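Local atomic coordinates of Serine/threonine-protein kinase PknI (Mycobacterium tuberculosis, PDB entry 5XLM), a protein that phosphorylates proteins on serine and threonine, slows mycobacterial growth inside the infected host, and carries the extracellular sensor domain described here. Residues C77-T82 / G107-R112; A81-D86 / Q91-P96. All coordinates share one frame; numbering follows the deposited sequence.

Contact 1 (C77-T82 / G107-R112); sequences CLAAAT and GQWKSR
The indole of W109 packs on the strand 77-82 in an apolar contact within the antiparallel sheet of the extracellular sensor domain of PknI, between two strands that are next-but-one neighbours. No hydrogen bond joins the two segments. Their axes come no closer than 8.6 Å and their N-to-C directions differ by 54°, and a single large side chain spans that gap. The benzene half of the indole does the touching. CZ3 of W109 lies 3.7 Å from CB of A79, a methyl that points toward the other strand and meets the ring obliquely, with CE3 of W109 slightly farther off. At the next corner, CH2 of W109 reaches CB of C77 at 4.0 Å. Between these two side chains the backbone comes close as well: C77 O approaches CZ3 of W109 at 3.7 Å, also obliquely, while the carbonyl carbon of L78 stands at the ring edge. With CG of W109 beside its own backbone N (chi1 -63°), the six-membered ring is carried across to residues 77-79. The cysteine is itself tethered, its SG closing a disulfide with C72 across the turn that joins strands 62-72 and 77-83. Strand 100-105 lies between the two segments: C77 and A79 bond through their backbones to F104 and M102, M102 touches W109, and F104 meets the indole edge-to-face, while strand 131-140 flanks strand 108-117.

Contact 2 (A81-D86 / Q91-P96); sequences ATMLDD and QAKTPP
K93 buries the most surface in this contact and D85 the next most, with M83 and Q91 contributing equal, smaller shares; it is built on a single isolated beta bridge where the end of strand 77-83 runs into the loop leading to strand 100-105. L84 and A92 are the bridged pair, their CA atoms 4.2 Å apart, and two backbone hydrogen bonds frame them. K93 N donates to M83 O at 2.9 Å, and D85 N donates to Q91 O, also at 2.9 Å. Both are about equally straight at the hydrogen, but D85 N comes in closer to the line of its carbonyl (C=O...N 158°), whereas K93 N sits farther out of the plane of the M83 carbonyl. Weaker, bent CA-H...O contacts from CA of A92 to M83 O and from CA of L84 to Q91 O accompany them. No second bridge follows, and the touching parts run at 91° to each other, so the pairing is a local loop closure rather than an added strand. Over it, K93 begins side by side with M83, the two CB atoms 4.1 Å apart. Its chain then turns about the CB-CG bond (chi2 76°), bringing CD to 3.6 Å from L84 O and past CA of D85. The carboxylate of D85 turns instead toward T94, crossing it at an angle without a close polar contact. At the end of the lysine, NZ of K93 forms a salt bridge with OD2 of D86 at 2.8 Å.

In the fold
Strand 77-83 serves both contacts, which share A81 and T82 and lie with their centres about 18 Å apart. Contact 1 uses the beginning of the strand, where it sits within the sheet; contact 2 takes over where the strand runs out, at the domain surface. Along the chain, contact 2 closes first, over a gap of only four residues, and its loop then leads into strand 100-105, which turns into strand 108-117 to complete contact 1. One strand thus illustrates two ways of joining parts of an all-beta sensor domain: apolar packing across an intervening strand, and backbone bonds with a salt bridge in a connecting loop.

Contact 1 (C77-T82 / G107-R112)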
# COMPACT_ATOMS: atom_id res chain seq x y z
N CYS A 77 -4.04 -15.42 1.91
CA CYS A 77 -4.53 -14.31 2.72
C CYS A 77 -4.60 -13.07 1.85
O CYS A 77 -3.61 -12.69 1.21
CB CYS A 77 -3.62 -14.06 3.93
SG CYS A 77 -3.78 -15.24 5.29
N LEU A 78 -5.76 -12.43 1.83
CA LEU A 78 -5.98 -11.21 1.07
C LEU A 78 -6.33 -10.07 2.01
O LEU A 78 -6.95 -10.27 3.06
CB LEU A 78 -7.11 -11.38 0.04
CG LEU A 78 -6.93 -12.46 -1.02
CD1 LEU A 78 -8.16 -12.53 -1.89
CD2 LEU A 78 -5.69 -12.18 -1.85
N ALA A 79 -5.93 -8.86 1.63
CA ALA A 79 -6.20 -7.66 2.41
C ALA A 79 -6.77 -6.60 1.49
O ALA A 79 -6.23 -6.37 0.40
CB ALA A 79 -4.93 -7.15 3.10
N ALA A 80 -7.85 -5.97 1.92
CA ALA A 80 -8.46 -4.86 1.20
C ALA A 80 -8.31 -3.60 2.03
O ALA A 80 -8.46 -3.62 3.25
CB ALA A 80 -9.94 -5.14 0.92
N ALA A 81 -8.01 -2.49 1.36
CA ALA A 81 -7.78 -1.23 2.04
C ALA A 81 -8.58 -0.12 1.36
O ALA A 81 -8.45 0.08 0.15
CB ALA A 81 -6.29 -0.87 2.04
N THR A 82 -9.40 0.58 2.14
CA THR A 82 -10.13 1.73 1.66
C THR A 82 -9.53 2.99 2.26
O THR A 82 -9.17 3.01 3.44
CB THR A 82 -11.63 1.62 1.98
OG1 THR A 82 -12.30 2.81 1.52
CG2 THR A 82 -11.86 1.44 3.47
N GLY A 107 6.43 -14.20 1.83
CA GLY A 107 6.79 -13.44 3.01
C GLY A 107 6.52 -11.95 2.93
O GLY A 107 7.14 -11.19 3.69
N GLN A 108 5.63 -11.50 2.06
CA GLN A 108 5.33 -10.08 1.95
C GLN A 108 3.91 -9.89 1.44
O GLN A 108 3.36 -10.77 0.77
CB GLN A 108 6.31 -9.38 1.00
CG GLN A 108 6.11 -9.73 -0.47
CD GLN A 108 7.01 -8.93 -1.39
OE1 GLN A 108 7.82 -8.12 -0.94
NE2 GLN A 108 6.87 -9.15 -2.69
N TRP A 109 3.34 -8.74 1.77
CA TRP A 109 2.09 -8.29 1.16
C TRP A 109 2.41 -7.52 -0.11
O TRP A 109 3.30 -6.67 -0.12
CB TRP A 109 1.31 -7.38 2.12
CG TRP A 109 0.86 -8.05 3.38
CD1 TRP A 109 1.52 -8.06 4.57
CD2 TRP A 109 -0.35 -8.78 3.57
NE1 TRP A 109 0.80 -8.77 5.50
CE2 TRP A 109 -0.36 -9.22 4.91
CE3 TRP A 109 -1.43 -9.12 2.75
CZ2 TRP A 109 -1.40 -9.98 5.45
CZ3 TRP A 109 -2.46 -9.87 3.28
CH2 TRP A 109 -2.44 -10.29 4.62
N LYS A 110 1.70 -7.83 -1.19
CA LYS A 110 1.93 -7.15 -2.45
C LYS A 110 0.60 -6.90 -3.15
O LYS A 110 -0.21 -7.82 -3.30
CB LYS A 110 2.86 -7.96 -3.37
CG LYS A 110 3.14 -7.27 -4.69
CD LYS A 110 4.47 -7.72 -5.30
CE LYS A 110 4.39 -9.14 -5.84
NZ LYS A 110 5.60 -9.49 -6.64
N SER A 111 0.38 -5.65 -3.55
CA SER A 111 -0.80 -5.32 -4.32
C SER A 111 -0.63 -5.78 -5.76
O SER A 111 0.49 -5.96 -6.26
CB SER A 111 -1.07 -3.81 -4.28
OG SER A 111 -0.02 -3.09 -4.92
N ARG A 112 -1.74 -5.98 -6.45
CA ARG A 112 -1.64 -6.40 -7.83
C ARG A 112 -1.12 -5.25 -8.68
O ARG A 112 -1.41 -4.08 -8.40
CB ARG A 112 -3.00 -6.89 -8.36
CG ARG A 112 -4.02 -5.79 -8.60
CD ARG A 112 -5.14 -6.28 -9.51
NE ARG A 112 -5.93 -7.34 -8.89
CZ ARG A 112 -7.16 -7.18 -8.41
NH1 ARG A 112 -7.81 -8.20 -7.87
NH2 ARG A 112 -7.74 -5.99 -8.48

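Contact 2 (A81-D86 / Q91-P96)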
# COMPACT_ATOMS: atom_id res chain seq x y z
N ALA A 81 -8.01 -2.49 1.36
CA ALA A 81 -7.78 -1.23 2.04
C ALA A 81 -8.58 -0.12 1.36
O ALA A 81 -8.45 0.08 0.15
CB ALA A 81 -6.29 -0.87 2.04
N THR A 82 -9.40 0.58 2.14
CA THR A 82 -10.13 1.73 1.66
C THR A 82 -9.53 2.99 2.26
O THR A 82 -9.17 3.01 3.44
CB THR A 82 -11.63 1.62 1.98
OG1 THR A 82 -12.30 2.81 1.52
CG2 THR A 82 -11.86 1.44 3.47
N MET A 83 -9.40 4.03 1.44
CA MET A 83 -8.70 5.23 1.85
C MET A 83 -9.56 6.07 2.79
O MET A 83 -10.76 6.26 2.56
CB MET A 83 -8.29 6.06 0.64
CG MET A 83 -7.26 7.13 0.93
SD MET A 83 -6.71 7.96 -0.58
CE MET A 83 -5.41 9.01 0.06
N LEU A 84 -8.93 6.57 3.85
CA LEU A 84 -9.58 7.46 4.80
C LEU A 84 -9.22 8.91 4.47
O LEU A 84 -8.30 9.19 3.70
CB LEU A 84 -9.17 7.10 6.23
CG LEU A 84 -9.41 5.65 6.65
CD1 LEU A 84 -8.83 5.40 8.03
CD2 LEU A 84 -10.89 5.30 6.62
N ASP A 85 -9.97 9.83 5.07
CA ASP A 85 -9.71 11.24 4.83
C ASP A 85 -8.42 11.67 5.53
O ASP A 85 -8.01 11.09 6.54
CB ASP A 85 -10.89 12.09 5.30
CG ASP A 85 -10.91 13.47 4.67
OD1 ASP A 85 -10.00 14.27 4.97
OD2 ASP A 85 -11.82 13.74 3.86
N ASP A 86 -7.78 12.70 4.98
CA ASP A 86 -6.45 13.08 5.45
C ASP A 86 -6.47 13.58 6.89
O ASP A 86 -5.61 13.22 7.69
CB ASP A 86 -5.85 14.15 4.53
CG ASP A 86 -5.42 13.58 3.19
OD1 ASP A 86 -5.15 12.36 3.11
OD2 ASP A 86 -5.35 14.36 2.22
N GLN A 91 -13.59 8.87 8.72
CA GLN A 91 -14.44 8.93 7.54
C GLN A 91 -13.64 8.52 6.31
O GLN A 91 -12.44 8.78 6.22
CB GLN A 91 -15.01 10.34 7.35
CG GLN A 91 -15.90 10.51 6.14
CD GLN A 91 -16.41 11.93 5.98
OE1 GLN A 91 -15.99 12.83 6.71
NE2 GLN A 91 -17.31 12.14 5.02
N ALA A 92 -14.31 7.86 5.37
CA ALA A 92 -13.68 7.51 4.11
C ALA A 92 -13.35 8.77 3.32
O ALA A 92 -13.92 9.84 3.53
CB ALA A 92 -14.58 6.59 3.29
N LYS A 93 -12.41 8.63 2.39
CA LYS A 93 -11.96 9.76 1.59
C LYS A 93 -13.08 10.27 0.70
O LYS A 93 -13.85 9.49 0.13
CB LYS A 93 -10.75 9.36 0.75
CG LYS A 93 -10.08 10.51 0.01
CD LYS A 93 -9.25 11.38 0.94
CE LYS A 93 -8.50 12.45 0.15
NZ LYS A 93 -7.65 13.29 1.03
N THR A 94 -13.17 11.59 0.57
CA THR A 94 -14.15 12.24 -0.30
C THR A 94 -13.40 13.03 -1.36
O THR A 94 -12.61 13.92 -1.02
CB THR A 94 -15.08 13.16 0.50
OG1 THR A 94 -14.31 14.20 1.12
CG2 THR A 94 -15.82 12.38 1.57
N PRO A 95 -13.60 12.75 -2.66
CA PRO A 95 -14.53 11.76 -3.24
C PRO A 95 -14.10 10.32 -2.98
O PRO A 95 -12.95 10.09 -2.61
CB PRO A 95 -14.49 12.08 -4.73
CG PRO A 95 -13.14 12.65 -4.95
CD PRO A 95 -12.84 13.45 -3.71
N PRO A 96 -15.02 9.36 -3.16
CA PRO A 96 -14.67 7.96 -2.94
C PRO A 96 -13.50 7.52 -3.81
O PRO A 96 -13.40 7.88 -4.99
CB PRO A 96 -15.95 7.21 -3.31
CG PRO A 96 -17.03 8.20 -3.08
CD PRO A 96 -16.45 9.53 -3.45